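Local structure of mannan endo-1,4-beta-mannosidase (Cryptopygus antarcticus, 4OOU) at residues 77-82 / 126-131; 116-121 / 168-173. The protein hydrolyses internal beta-1,4-mannosidic linkages in mannans, galactomannans and glucomannans, releasing short mannooligosaccharides. All blocks are in the same frame, centred on the assembly; numbering follows the deposited sequence.

Interaction 1: residues 77-82 / 126-131; sequences GNTARV and FLILVL
T79 to V82 pair with F126 to L129 as parallel beta strands, their short axes 4.7 Å apart and their directions 18° apart. Five N-H...O bonds form the ladder. F126 N bonds N78 O, and A80 N bonds F126 O at 2.7 Å. The A80 and V82 carbonyls receive I128 N and V130 N, while V82 N bonds I128 O.

T79, R81, F126 and I128 lie on one face of the sheet. T79 OG1 gives its proton to N78 OD1 at 3.0 Å, from above the amide plane. The same hydroxyl oxygen, T79 OG1, lies 3.7 Å from F126 CB. T79 CG2, anti to the backbone N, meets I128 CD1 at 4.1 Å. An alanine at T79 would probably leave N78 OD1 without this donor, though S40 N would still hold it, and open a gap beside I128 CD1. R81 extends its chain from CG to NE, and V130 CG1 lies over one face of the guanidinium.

A80, V82, L127 and L129 form the other face. A80 CB touches L127 CD2 at 3.7 Å. V82 CG1 sits between the backbone N and the carbonyl carbon (chi1 50°), the crowded position, and meets L129 CD2 at 3.6 Å.

In this TIM barrel the R81 guanidinium reaches the active site. It forms salt bridges to E177 and E312, the probable nucleophile, and bonds substrate-binding N180. Strand 35-43 flanks residues 77-82, and strand 173-177 flanks residues 126-131.

Interaction 2: residues 116-121 / 168-173; sequences LLDYAN and KSKPSL
L117, S172 and K170 carry this contact, in the outer layer of a TIM barrel. L117 belongs to helix 109-122. S172 and K170 belong to the loop that follows helix 149-167 and leads into strand 173-177. The loop makes a type I beta turn from K170 to L173, closed by L173 N bonding K170 O at 2.8 Å. The turn lies against the last part of the helix.

L117 has the most surface buried. L117 CD2 lies against the start of the strand, 4.0 Å from both L173 CA and L173 CB. L127 of strand 126-133 and L167 of helix 149-167 also touch the L117 side chain. The leucine thus fills the space between its own helix, the turn and the sheet.

K170 lies beside L117 nearer the surface. Its first torsion is not staggered (chi1 -108°), and K170 CG comes 4.3 Å from L117 CB. The chain then bends at chi2 and chi4. K170 NZ forms a long salt bridge of 3.7 Å with D118 OD1, an oxygen whose position is less certain. NZ has better-defined partners in S114 OG, one turn earlier in the same helix, and NE2 of H384, which belongs to the C-terminal histidine tag. The charge therefore stays at the edge of the contact, while the L117 methyls are buried.

S172 points its hydroxyl at the helix backbone. OG is hydrogen-bonded to V125 O, in the short link between helix 109-122 and strand 126-133. This ties the turn to the chain just beyond the helix. S172 OG also lies 3.2 Å from L117 O and 3.5 Å from A120 CB.

Interaction 1 is barrel core; every residue that touches there is buried. Interaction 2 is one layer further out and runs from a buried leucine to exposed D118. They share a connection, since helix 109-122 leads directly into strand 126-133, and the loop at 168-173 leads into the strand on the other flank of 126-133. They also touch. L127 N probably bonds S172 O at 2.8 Å, and L127 CD1 packs on L117 CD2. Interaction 1 rests on a regular backbone ladder, with R81 turned to the catalytic centre. Interaction 2 relies on side-chain packing and on the S172 hydroxyl, with a long and doubtful salt bridge at its edge, away from the annotated sites.

Interaction 1: residues 77-82 / 126-131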
loop_
_atom_site.group_PDB
_atom_site.type_symbol
_atom_site.label_atom_id
_atom_site.label_comp_id
_atom_site.label_asym_id
_atom_site.label_seq_id
_atom_site.Cartn_x
_atom_site.Cartn_y
_atom_site.Cartn_z
ATOM N N GLY A 77 -14.448 5.941 9.154
ATOM C CA GLY A 77 -13.416 5.245 8.349
ATOM C C GLY A 77 -12.637 4.264 9.228
ATOM O O GLY A 77 -12.782 4.264 10.457
ATOM N N ASN A 78 -11.817 3.420 8.619
ATOM C CA ASN A 78 -11.151 2.364 9.400
ATOM C C ASN A 78 -9.736 2.026 8.983
ATOM O O ASN A 78 -9.218 1.017 9.402
ATOM C CB ASN A 78 -12.000 1.095 9.366
ATOM C CG ASN A 78 -11.958 0.397 8.030
ATOM O OD1 ASN A 78 -11.320 0.859 7.089
ATOM N ND2 ASN A 78 -12.645 -0.727 7.937
ATOM N N THR A 79 -9.118 2.861 8.157
ATOM C CA THR A 79 -7.821 2.557 7.603
ATOM C C THR A 79 -7.100 3.833 7.205
ATOM O O THR A 79 -7.703 4.750 6.679
ATOM C CB THR A 79 -7.974 1.630 6.370
ATOM O OG1 THR A 79 -8.413 0.341 6.796
ATOM C CG2 THR A 79 -6.656 1.461 5.609
ATOM N N ALA A 80 -5.797 3.855 7.447
ATOM C CA ALA A 80 -4.913 4.890 6.934
ATOM C C ALA A 80 -3.676 4.256 6.293
ATOM O O ALA A 80 -3.035 3.395 6.890
ATOM C CB ALA A 80 -4.497 5.827 8.053
ATOM N N ARG A 81 -3.362 4.672 5.067
ATOM C CA ARG A 81 -2.136 4.254 4.379
ATOM C C ARG A 81 -1.103 5.382 4.584
ATOM O O ARG A 81 -1.380 6.583 4.336
ATOM C CB ARG A 81 -2.428 4.039 2.909
ATOM C CG ARG A 81 -1.334 3.441 2.041
ATOM C CD ARG A 81 -1.841 3.371 0.615
ATOM N NE ARG A 81 -0.879 2.836 -0.327
ATOM C CZ ARG A 81 -0.335 3.493 -1.348
ATOM N NH1 ARG A 81 -0.623 4.780 -1.589
ATOM N NH2 ARG A 81 0.495 2.847 -2.158
ATOM N N VAL A 82 0.078 4.993 5.068
ATOM C CA VAL A 82 1.064 5.970 5.470
ATOM C C VAL A 82 2.457 5.480 5.138
ATOM O O VAL A 82 2.766 4.319 5.321
ATOM C CB VAL A 82 0.921 6.300 6.966
ATOM C CG1 VAL A 82 0.874 5.041 7.792
ATOM C CG2 VAL A 82 2.043 7.230 7.440
ATOM N N PHE A 126 -6.819 0.852 11.277
ATOM C CA PHE A 126 -5.813 0.061 10.708
ATOM C C PHE A 126 -4.824 0.908 9.936
ATOM O O PHE A 126 -5.190 1.882 9.221
ATOM C CB PHE A 126 -6.489 -0.891 9.718
ATOM C CG PHE A 126 -7.142 -2.087 10.355
ATOM C CD1 PHE A 126 -6.360 -3.049 11.038
ATOM C CD2 PHE A 126 -8.507 -2.290 10.221
ATOM C CE1 PHE A 126 -6.963 -4.175 11.593
ATOM C CE2 PHE A 126 -9.117 -3.391 10.783
ATOM C CZ PHE A 126 -8.347 -4.350 11.475
ATOM N N LEU A 127 -3.565 0.492 10.012
ATOM C CA LEU A 127 -2.535 1.138 9.240
ATOM C C LEU A 127 -2.026 0.246 8.130
ATOM O O LEU A 127 -1.901 -0.956 8.291
ATOM C CB LEU A 127 -1.387 1.537 10.157
ATOM C CG LEU A 127 -1.652 2.718 11.076
ATOM C CD1 LEU A 127 -0.330 3.318 11.549
ATOM C CD2 LEU A 127 -2.488 3.791 10.385
ATOM N N ILE A 128 -1.754 0.839 6.988
ATOM C CA ILE A 128 -0.962 0.174 5.982
ATOM C C ILE A 128 0.323 0.972 5.922
ATOM O O ILE A 128 0.315 2.191 5.733
ATOM C CB ILE A 128 -1.646 0.124 4.618
ATOM C CG1 ILE A 128 -2.876 -0.786 4.666
ATOM C CG2 ILE A 128 -0.658 -0.367 3.547
ATOM C CD1 ILE A 128 -3.817 -0.601 3.485
ATOM N N LEU A 129 1.432 0.285 6.147
ATOM C CA LEU A 129 2.714 0.942 6.151
ATOM C C LEU A 129 3.321 0.711 4.793
ATOM O O LEU A 129 3.491 -0.432 4.411
ATOM C CB LEU A 129 3.578 0.315 7.230
ATOM C CG LEU A 129 2.998 0.565 8.613
ATOM C CD1 LEU A 129 4.002 0.236 9.708
ATOM C CD2 LEU A 129 2.497 2.004 8.754
ATOM N N VAL A 130 3.645 1.771 4.055
ATOM C CA VAL A 130 4.295 1.570 2.754
ATOM C C VAL A 130 5.785 1.844 2.859
ATOM O O VAL A 130 6.214 2.919 3.291
ATOM C CB VAL A 130 3.563 2.238 1.557
ATOM C CG1 VAL A 130 2.862 3.471 1.962
ATOM C CG2 VAL A 130 4.499 2.541 0.386
ATOM N N LEU A 131 6.565 0.824 2.481
ATOM C CA LEU A 131 7.996 0.806 2.714
ATOM C C LEU A 131 8.735 1.812 1.859
ATOM O O LEU A 131 9.273 2.778 2.392
ATOM C CB LEU A 131 8.545 -0.607 2.495
ATOM C CG LEU A 131 8.842 -1.417 3.763
ATOM C CD1 LEU A 131 7.932 -1.061 4.898
ATOM C CD2 LEU A 131 8.781 -2.898 3.477
#

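Interaction 2: residues 116-121 / 168-173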
loop_
_atom_site.group_PDB
_atom_site.type_symbol
_atom_site.label_atom_id
_atom_site.label_comp_id
_atom_site.label_asym_id
_atom_site.label_seq_id
_atom_site.Cartn_x
_atom_site.Cartn_y
_atom_site.Cartn_z
ATOM N N LEU A 116 2.675 5.108 16.948
ATOM C CA LEU A 116 1.594 5.521 16.059
ATOM C C LEU A 116 0.624 4.386 15.962
ATOM O O LEU A 116 -0.582 4.625 15.944
ATOM C CB LEU A 116 2.094 5.921 14.662
ATOM C CG LEU A 116 1.032 6.587 13.757
ATOM C CD1 LEU A 116 0.380 7.858 14.311
ATOM C CD2 LEU A 116 1.625 6.913 12.404
ATOM N N LEU A 117 1.151 3.152 15.928
ATOM C CA LEU A 117 0.308 1.982 15.819
ATOM C C LEU A 117 -0.572 1.788 17.075
ATOM O O LEU A 117 -1.759 1.429 16.966
ATOM C CB LEU A 117 1.149 0.748 15.514
ATOM C CG LEU A 117 1.649 0.714 14.071
ATOM C CD1 LEU A 117 2.811 -0.242 13.828
ATOM C CD2 LEU A 117 0.509 0.318 13.155
ATOM N N ASP A 118 0.009 2.044 18.248
ATOM C CA ASP A 118 -0.719 1.957 19.519
ATOM C C ASP A 118 -1.860 2.991 19.546
ATOM O O ASP A 118 -2.912 2.748 20.144
ATOM C CB ASP A 118 0.232 2.213 20.727
ATOM C CG ASP A 118 1.267 1.097 20.950
ATOM O OD1 ASP A 118 1.262 0.091 20.233
ATOM O OD2 ASP A 118 2.097 1.218 21.866
ATOM N N TYR A 119 -1.633 4.156 18.927
ATOM C CA TYR A 119 -2.590 5.246 19.027
ATOM C C TYR A 119 -3.738 4.905 18.117
ATOM O O TYR A 119 -4.905 5.082 18.467
ATOM C CB TYR A 119 -1.986 6.596 18.619
ATOM C CG TYR A 119 -2.964 7.701 18.826
ATOM C CD1 TYR A 119 -3.075 8.333 20.042
ATOM C CD2 TYR A 119 -3.830 8.088 17.810
ATOM C CE1 TYR A 119 -3.997 9.355 20.240
ATOM C CE2 TYR A 119 -4.763 9.094 17.993
ATOM C CZ TYR A 119 -4.846 9.731 19.212
ATOM O OH TYR A 119 -5.771 10.736 19.414
ATOM N N ALA A 120 -3.374 4.392 16.950
ATOM C CA ALA A 120 -4.314 4.058 15.907
ATOM C C ALA A 120 -5.286 2.987 16.376
ATOM O O ALA A 120 -6.492 3.056 16.113
ATOM C CB ALA A 120 -3.543 3.545 14.688
ATOM N N ASN A 121 -4.719 1.973 17.017
ATOM C CA ASN A 121 -5.471 0.934 17.690
ATOM C C ASN A 121 -6.534 1.513 18.589
ATOM O O ASN A 121 -7.655 1.066 18.545
ATOM C CB ASN A 121 -4.535 0.040 18.512
ATOM C CG ASN A 121 -5.246 -1.154 19.104
ATOM O OD1 ASN A 121 -4.939 -2.311 18.792
ATOM N ND2 ASN A 121 -6.229 -0.878 19.928
ATOM N N LYS A 168 4.841 -6.852 14.806
ATOM C CA LYS A 168 3.949 -7.922 14.385
ATOM C C LYS A 168 2.937 -8.365 15.441
ATOM O O LYS A 168 2.109 -9.209 15.190
ATOM C CB LYS A 168 4.774 -9.132 13.985
ATOM C CG LYS A 168 5.547 -9.727 15.136
ATOM C CD LYS A 168 6.090 -11.086 14.748
ATOM C CE LYS A 168 6.757 -11.770 15.934
ATOM N NZ LYS A 168 7.723 -12.775 15.430
ATOM N N SER A 169 3.021 -7.842 16.643
ATOM C CA SER A 169 2.052 -8.191 17.661
ATOM C C SER A 169 1.018 -7.078 17.744
ATOM O O SER A 169 0.209 -7.041 18.665
ATOM C CB SER A 169 2.752 -8.365 19.005
ATOM O OG SER A 169 3.557 -7.227 19.282
ATOM N N LYS A 170 1.044 -6.179 16.765
ATOM C CA LYS A 170 0.243 -4.960 16.806
ATOM C C LYS A 170 -0.958 -5.061 15.856
ATOM O O LYS A 170 -0.829 -4.964 14.626
ATOM C CB LYS A 170 1.146 -3.740 16.536
ATOM C CG LYS A 170 1.380 -2.907 17.782
ATOM C CD LYS A 170 2.836 -2.663 18.083
ATOM C CE LYS A 170 2.953 -1.886 19.387
ATOM N NZ LYS A 170 4.150 -2.218 20.198
ATOM N N PRO A 171 -2.142 -5.311 16.427
ATOM C CA PRO A 171 -3.280 -5.659 15.567
ATOM C C PRO A 171 -3.689 -4.529 14.633
ATOM O O PRO A 171 -4.266 -4.774 13.570
ATOM C CB PRO A 171 -4.394 -5.954 16.580
ATOM C CG PRO A 171 -3.673 -6.335 17.829
ATOM C CD PRO A 171 -2.501 -5.405 17.856
ATOM N N SER A 172 -3.362 -3.315 15.066
ATOM C CA SER A 172 -3.514 -2.108 14.305
ATOM C C SER A 172 -2.761 -2.108 12.954
ATOM O O SER A 172 -3.106 -1.325 12.056
ATOM C CB SER A 172 -3.030 -0.940 15.145
ATOM O OG SER A 172 -3.961 0.102 14.984
ATOM N N LEU A 173 -1.735 -2.954 12.830
ATOM C CA LEU A 173 -0.949 -3.038 11.602
ATOM C C LEU A 173 -1.612 -4.001 10.660
ATOM O O LEU A 173 -1.426 -5.213 10.753
ATOM C CB LEU A 173 0.484 -3.485 11.882
ATOM C CG LEU A 173 1.513 -3.535 10.735
ATOM C CD1 LEU A 173 1.458 -2.309 9.856
ATOM C CD2 LEU A 173 2.902 -3.660 11.307
#